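Local coordinates for suppressor protein MPT5 (Saccharomyces cerevisiae, PDB 5BZ1) that binds the 3'-untranslated regions of target messenger RNAs through its Pumilio-repeat domain and regulates them after transcription, lowering HO expression, at residues 100-105 with 142-147. Numbering follows the deposited sequence.
With nucleotides of chain B.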
ATOM      1  N   ARG A 100     -20.439  -1.966   4.090  1.00 31.39           N
ATOM      2  CA  ARG A 100     -20.680  -3.357   3.714  1.00 28.16           C
ATOM      3  C   ARG A 100     -21.565  -3.416   2.467  1.00 28.68           C
ATOM      4  O   ARG A 100     -21.310  -4.195   1.546  1.00 27.52           O
ATOM      5  CB  ARG A 100     -21.347  -4.125   4.858  1.00 31.89           C
ATOM      6  CG  ARG A 100     -20.638  -4.022   6.210  1.00 32.82           C
ATOM      7  CD  ARG A 100     -19.264  -4.682   6.195  1.00 36.54           C
ATOM      8  NE  ARG A 100     -18.669  -4.713   7.532  1.00 42.27           N
ATOM      9  CZ  ARG A 100     -18.298  -5.821   8.167  1.00 41.91           C
ATOM     10  NH1 ARG A 100     -18.439  -7.003   7.583  1.00 42.22           N
ATOM     11  NH2 ARG A 100     -17.774  -5.749   9.382  1.00 43.39           N
ATOM     12  N   SER A 101     -22.604  -2.585   2.449  1.00 24.09           N
ATOM     13  CA  SER A 101     -23.497  -2.477   1.301  1.00 25.17           C
ATOM     14  C   SER A 101     -22.743  -2.053   0.040  1.00 30.30           C
ATOM     15  O   SER A 101     -22.892  -2.665  -1.015  1.00 27.78           O
ATOM     16  CB  SER A 101     -24.612  -1.469   1.590  1.00 25.52           C
ATOM     17  OG  SER A 101     -25.407  -1.870   2.687  1.00 31.22           O
ATOM     18  N   LEU A 102     -21.933  -1.004   0.158  1.00 27.45           N
ATOM     19  CA  LEU A 102     -21.239  -0.435  -0.994  1.00 27.21           C
ATOM     20  C   LEU A 102     -20.151  -1.362  -1.544  1.00 26.60           C
ATOM     21  O   LEU A 102     -19.967  -1.453  -2.764  1.00 28.11           O
ATOM     22  CB  LEU A 102     -20.668   0.946  -0.654  1.00 25.61           C
ATOM     23  CG  LEU A 102     -20.117   1.753  -1.829  1.00 27.81           C
ATOM     24  CD1 LEU A 102     -21.112   1.728  -2.973  1.00 25.39           C
ATOM     25  CD2 LEU A 102     -19.833   3.187  -1.414  1.00 24.11           C
ATOM     26  N   GLN A 103     -19.440  -2.051  -0.652  1.00 25.75           N
ATOM     27  CA  GLN A 103     -18.448  -3.040  -1.069  1.00 30.83           C
ATOM     28  C   GLN A 103     -19.101  -4.119  -1.932  1.00 28.39           C
ATOM     29  O   GLN A 103     -18.551  -4.524  -2.957  1.00 27.23           O
ATOM     30  CB  GLN A 103     -17.783  -3.693   0.146  1.00 25.52           C
ATOM     31  CG  GLN A 103     -16.781  -2.821   0.892  1.00 27.95           C
ATOM     32  CD  GLN A 103     -16.364  -3.435   2.215  1.00 30.96           C
ATOM     33  OE1 GLN A 103     -15.849  -4.552   2.258  1.00 36.04           O
ATOM     34  NE2 GLN A 103     -16.596  -2.708   3.307  1.00 26.23           N
ATOM     35  N   LYS A 104     -20.274  -4.580  -1.507  1.00 28.42           N
ATOM     36  CA  LYS A 104     -21.004  -5.612  -2.241  1.00 30.77           C
ATOM     37  C   LYS A 104     -21.475  -5.091  -3.598  1.00 30.45           C
ATOM     38  O   LYS A 104     -21.380  -5.791  -4.608  1.00 29.71           O
ATOM     39  CB  LYS A 104     -22.201  -6.112  -1.426  1.00 29.09           C
ATOM     40  CG  LYS A 104     -22.933  -7.287  -2.065  1.00 30.86           C
ATOM     41  CD  LYS A 104     -21.982  -8.456  -2.317  1.00 32.90           C
ATOM     42  CE  LYS A 104     -22.679  -9.618  -3.021  1.00 38.64           C
ATOM     43  NZ  LYS A 104     -23.645 -10.325  -2.142  1.00 44.45           N
ATOM     44  N   ILE A 105     -21.977  -3.859  -3.611  1.00 29.77           N
ATOM     45  CA  ILE A 105     -22.440  -3.227  -4.844  1.00 30.23           C
ATOM     46  C   ILE A 105     -21.308  -3.120  -5.867  1.00 33.74           C
ATOM     47  O   ILE A 105     -21.465  -3.532  -7.020  1.00 32.37           O
ATOM     48  CB  ILE A 105     -23.048  -1.838  -4.569  1.00 30.43           C
ATOM     49  CG1 ILE A 105     -24.374  -1.984  -3.817  1.00 28.88           C
ATOM     50  CG2 ILE A 105     -23.267  -1.073  -5.868  1.00 27.51           C
ATOM     51  CD1 ILE A 105     -24.972  -0.668  -3.348  1.00 23.09           C
ATOM     52  N   ASN A 142     -11.966   3.004   4.230  1.00 23.47           N
ATOM     53  CA  ASN A 142     -10.771   2.504   3.555  1.00 27.70           C
ATOM     54  C   ASN A 142     -11.035   1.174   2.846  1.00 25.69           C
ATOM     55  O   ASN A 142     -10.353   0.834   1.880  1.00 28.80           O
ATOM     56  CB  ASN A 142      -9.578   2.400   4.518  1.00 22.53           C
ATOM     57  CG  ASN A 142      -9.595   1.121   5.345  1.00 28.79           C
ATOM     58  OD1 ASN A 142      -8.994   0.114   4.966  1.00 30.97           O
ATOM     59  ND2 ASN A 142     -10.278   1.159   6.485  1.00 25.10           N
ATOM     60  N   HIS A 143     -12.037   0.437   3.316  1.00 26.63           N
ATOM     61  CA  HIS A 143     -12.410  -0.824   2.684  1.00 25.59           C
ATOM     62  C   HIS A 143     -13.098  -0.588   1.338  1.00 30.38           C
ATOM     63  O   HIS A 143     -12.935  -1.377   0.399  1.00 30.21           O
ATOM     64  CB  HIS A 143     -13.311  -1.649   3.610  1.00 29.30           C
ATOM     65  CG  HIS A 143     -12.650  -2.061   4.886  1.00 34.71           C
ATOM     66  ND1 HIS A 143     -11.660  -3.026   4.937  1.00 35.16           N
ATOM     67  CD2 HIS A 143     -12.832  -1.654   6.163  1.00 36.90           C
ATOM     68  CE1 HIS A 143     -11.264  -3.184   6.182  1.00 32.57           C
ATOM     69  NE2 HIS A 143     -11.962  -2.359   6.953  1.00 36.38           N
ATOM     70  N   VAL A 144     -13.871   0.492   1.254  1.00 25.42           N
ATOM     71  CA  VAL A 144     -14.512   0.881   0.003  1.00 23.53           C
ATOM     72  C   VAL A 144     -13.470   1.325  -1.030  1.00 23.16           C
ATOM     73  O   VAL A 144     -13.535   0.934  -2.198  1.00 24.86           O
ATOM     74  CB  VAL A 144     -15.560   1.995   0.223  1.00 28.58           C
ATOM     75  CG1 VAL A 144     -16.065   2.537  -1.112  1.00 23.81           C
ATOM     76  CG2 VAL A 144     -16.725   1.477   1.067  1.00 26.99           C
ATOM     77  N   ILE A 145     -12.509   2.141  -0.599  1.00 23.44           N
ATOM     78  CA  ILE A 145     -11.439   2.582  -1.493  1.00 22.23           C
ATOM     79  C   ILE A 145     -10.652   1.374  -2.004  1.00 17.92           C
ATOM     80  O   ILE A 145     -10.350   1.278  -3.195  1.00 25.25           O
ATOM     81  CB  ILE A 145     -10.479   3.584  -0.813  1.00 23.45           C
ATOM     82  CG1 ILE A 145     -11.238   4.816  -0.323  1.00 26.74           C
ATOM     83  CG2 ILE A 145      -9.367   3.995  -1.774  1.00 20.10           C
ATOM     84  CD1 ILE A 145     -11.978   5.562  -1.431  1.00 25.40           C
ATOM     85  N   GLN A 146     -10.333   0.448  -1.104  1.00 20.11           N
ATOM     86  CA  GLN A 146      -9.597  -0.754  -1.487  1.00 26.60           C
ATOM     87  C   GLN A 146     -10.392  -1.619  -2.463  1.00 30.27           C
ATOM     88  O   GLN A 146      -9.824  -2.217  -3.375  1.00 32.25           O
ATOM     89  CB  GLN A 146      -9.192  -1.570  -0.255  1.00 27.46           C
ATOM     90  CG  GLN A 146      -8.082  -0.935   0.581  1.00 28.19           C
ATOM     91  CD  GLN A 146      -7.618  -1.831   1.715  1.00 35.11           C
ATOM     92  OE1 GLN A 146      -7.210  -2.971   1.492  1.00 40.87           O
ATOM     93  NE2 GLN A 146      -7.678  -1.318   2.939  1.00 35.04           N
ATOM     94  N   LYS A 147     -11.706  -1.686  -2.267  1.00 26.71           N
ATOM     95  CA  LYS A 147     -12.557  -2.454  -3.166  1.00 26.01           C
ATOM     96  C   LYS A 147     -12.528  -1.846  -4.573  1.00 22.37           C
ATOM     97  O   LYS A 147     -12.425  -2.572  -5.561  1.00 25.58           O
ATOM     98  CB  LYS A 147     -13.990  -2.531  -2.624  1.00 27.01           C
ATOM     99  CG  LYS A 147     -14.917  -3.424  -3.427  1.00 33.42           C
ATOM    100  CD  LYS A 147     -14.493  -4.891  -3.390  1.00 43.11           C
ATOM    101  CE  LYS A 147     -14.777  -5.532  -2.039  1.00 50.34           C
ATOM    102  NZ  LYS A 147     -14.553  -7.009  -2.053  1.00 50.05           N
TER
ATOM    103  P     U B   7     -11.669  -3.545  13.581  1.00 44.87           P
ATOM    104  OP1   U B   7     -12.548  -2.423  14.012  1.00 43.21           O
ATOM    105  OP2   U B   7     -10.962  -4.339  14.621  1.00 45.01           O
ATOM    106  O5'   U B   7     -12.537  -4.537  12.677  1.00 47.41           O
ATOM    107  C5'   U B   7     -13.570  -5.343  13.242  1.00 51.43           C
ATOM    108  C4'   U B   7     -13.845  -6.582  12.419  1.00 51.85           C
ATOM    109  O4'   U B   7     -14.729  -6.247  11.311  1.00 46.85           O
ATOM    110  C3'   U B   7     -12.615  -7.249  11.796  1.00 55.21           C
ATOM    111  O3'   U B   7     -12.818  -8.666  11.748  1.00 58.12           O
ATOM    112  C2'   U B   7     -12.630  -6.695  10.374  1.00 52.67           C
ATOM    113  O2'   U B   7     -11.934  -7.475   9.425  1.00 54.54           O
ATOM    114  C1'   U B   7     -14.129  -6.647  10.094  1.00 45.57           C
ATOM    115  N1    U B   7     -14.536  -5.710   9.035  1.00 45.69           N
ATOM    116  C2    U B   7     -14.861  -6.250   7.799  1.00 48.37           C
ATOM    117  O2    U B   7     -14.799  -7.446   7.563  1.00 47.75           O
ATOM    118  N3    U B   7     -15.248  -5.345   6.840  1.00 45.96           N
ATOM    119  C4    U B   7     -15.355  -3.978   6.995  1.00 44.85           C
ATOM    120  O4    U B   7     -15.721  -3.298   6.034  1.00 40.96           O
ATOM    121  C5    U B   7     -15.013  -3.498   8.306  1.00 47.88           C
ATOM    122  C6    U B   7     -14.627  -4.356   9.262  1.00 46.23           C
ATOM    123  P     U B   6      -6.053  -6.492  12.224  1.00 39.18           P
ATOM    124  OP1   U B   6      -5.387  -6.504  13.555  1.00 37.86           O
ATOM    125  OP2   U B   6      -6.621  -7.756  11.672  1.00 40.75           O
ATOM    126  O5'   U B   6      -7.221  -5.407  12.237  1.00 37.88           O
ATOM    127  C5'   U B   6      -7.059  -4.153  12.893  1.00 37.69           C
ATOM    128  C4'   U B   6      -8.149  -3.179  12.514  1.00 36.54           C
ATOM    129  O4'   U B   6      -7.718  -2.389  11.372  1.00 37.29           O
ATOM    130  C3'   U B   6      -9.488  -3.808  12.121  1.00 37.10           C
ATOM    131  O3'   U B   6     -10.554  -2.970  12.569  1.00 37.33           O
ATOM    132  C2'   U B   6      -9.434  -3.786  10.595  1.00 35.24           C
ATOM    133  O2'   U B   6     -10.696  -3.795   9.957  1.00 35.96           O
ATOM    134  C1'   U B   6      -8.682  -2.485  10.339  1.00 37.14           C
ATOM    135  N1    U B   6      -8.000  -2.422   9.036  1.00 39.11           N
ATOM    136  C2    U B   6      -8.546  -1.578   8.083  1.00 31.91           C
ATOM    137  O2    U B   6      -9.545  -0.913   8.302  1.00 31.25           O
ATOM    138  N3    U B   6      -7.891  -1.544   6.870  1.00 35.70           N
ATOM    139  C4    U B   6      -6.758  -2.259   6.527  1.00 41.96           C
ATOM    140  O4    U B   6      -6.277  -2.128   5.397  1.00 42.90           O
ATOM    141  C5    U B   6      -6.255  -3.106   7.573  1.00 43.08           C
ATOM    142  C6    U B   6      -6.873  -3.163   8.764  1.00 41.89           C
ATOM    143  P     U B   9     -18.685  -9.258  11.146  1.00 61.14           P
ATOM    144  OP1   U B   9     -19.125 -10.060   9.974  1.00 69.65           O
ATOM    145  OP2   U B   9     -17.611  -8.248  10.984  1.00 58.64           O
ATOM    146  O5'   U B   9     -19.970  -8.528  11.741  1.00 65.09           O
ATOM    147  C5'   U B   9     -19.875  -7.592  12.806  1.00 56.86           C
ATOM    148  C4'   U B   9     -21.086  -6.698  12.831  1.00 51.68           C
ATOM    149  O4'   U B   9     -21.096  -5.882  11.634  1.00 50.31           O
ATOM    150  C3'   U B   9     -22.419  -7.427  12.809  1.00 53.40           C
ATOM    151  O3'   U B   9     -22.834  -7.817  14.107  1.00 57.44           O
ATOM    152  C2'   U B   9     -23.355  -6.425  12.139  1.00 57.88           C
ATOM    153  O2'   U B   9     -23.846  -5.477  13.077  1.00 63.95           O
ATOM    154  C1'   U B   9     -22.414  -5.712  11.167  1.00 49.27           C
ATOM    155  N1    U B   9     -22.493  -6.234   9.782  1.00 45.69           N
ATOM    156  C2    U B   9     -23.517  -5.773   8.968  1.00 42.32           C
ATOM    157  O2    U B   9     -24.362  -4.982   9.353  1.00 45.77           O
ATOM    158  N3    U B   9     -23.529  -6.281   7.690  1.00 43.90           N
ATOM    159  C4    U B   9     -22.630  -7.179   7.155  1.00 45.20           C
ATOM    160  O4    U B   9     -22.774  -7.546   5.986  1.00 41.95           O
ATOM    161  C5    U B   9     -21.594  -7.601   8.054  1.00 45.89           C
ATOM    162  C6    U B   9     -21.553  -7.123   9.304  1.00 47.29           C
TER
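With CG anti to the carbonyl carbon (chi1 -74°) and an extended chain beyond it, Gln103 brings NE2 to 3.5 Å from His143 CB, and the two side chains cross obliquely with amide and ring planes 21° apart; a similar first torsion in His143 carries the imidazole out to the RNA. Glutamine suits this place because NE2 can donate to O4 of U7 of chain B (2.9 Å, 165°), while Thr99 OG1 also bonds to it. The flat imidazole puts one face against U7, whose C4 sits 3.5 Å above it, offset toward the rim. Arg100 sandwiches its planar guanidinium between U7 and U9 of chain B, and NH2 donates in plane to OP2 of U9 at 3.0 Å. An alanine here would probably leave the U9 phosphate without this cationic mate and open a gap between U7 and U9, with U7 stacked on His143 alone. Behind the RNA-facing side, branched Leu102 and Val144 join the helices, CD2 to CG1 at 3.8 Å. On the same helix as His143, Asn142 and Gln146 read the edge of U6 of chain B, Asn142 OD1 accepting from N3 at 2.8 Å. Nearly parallel helices of Pumilio repeats 3 and 4 thus pair base-edge hydrogen bonding with stacking, the PUF mode of recognising single-stranded RNA.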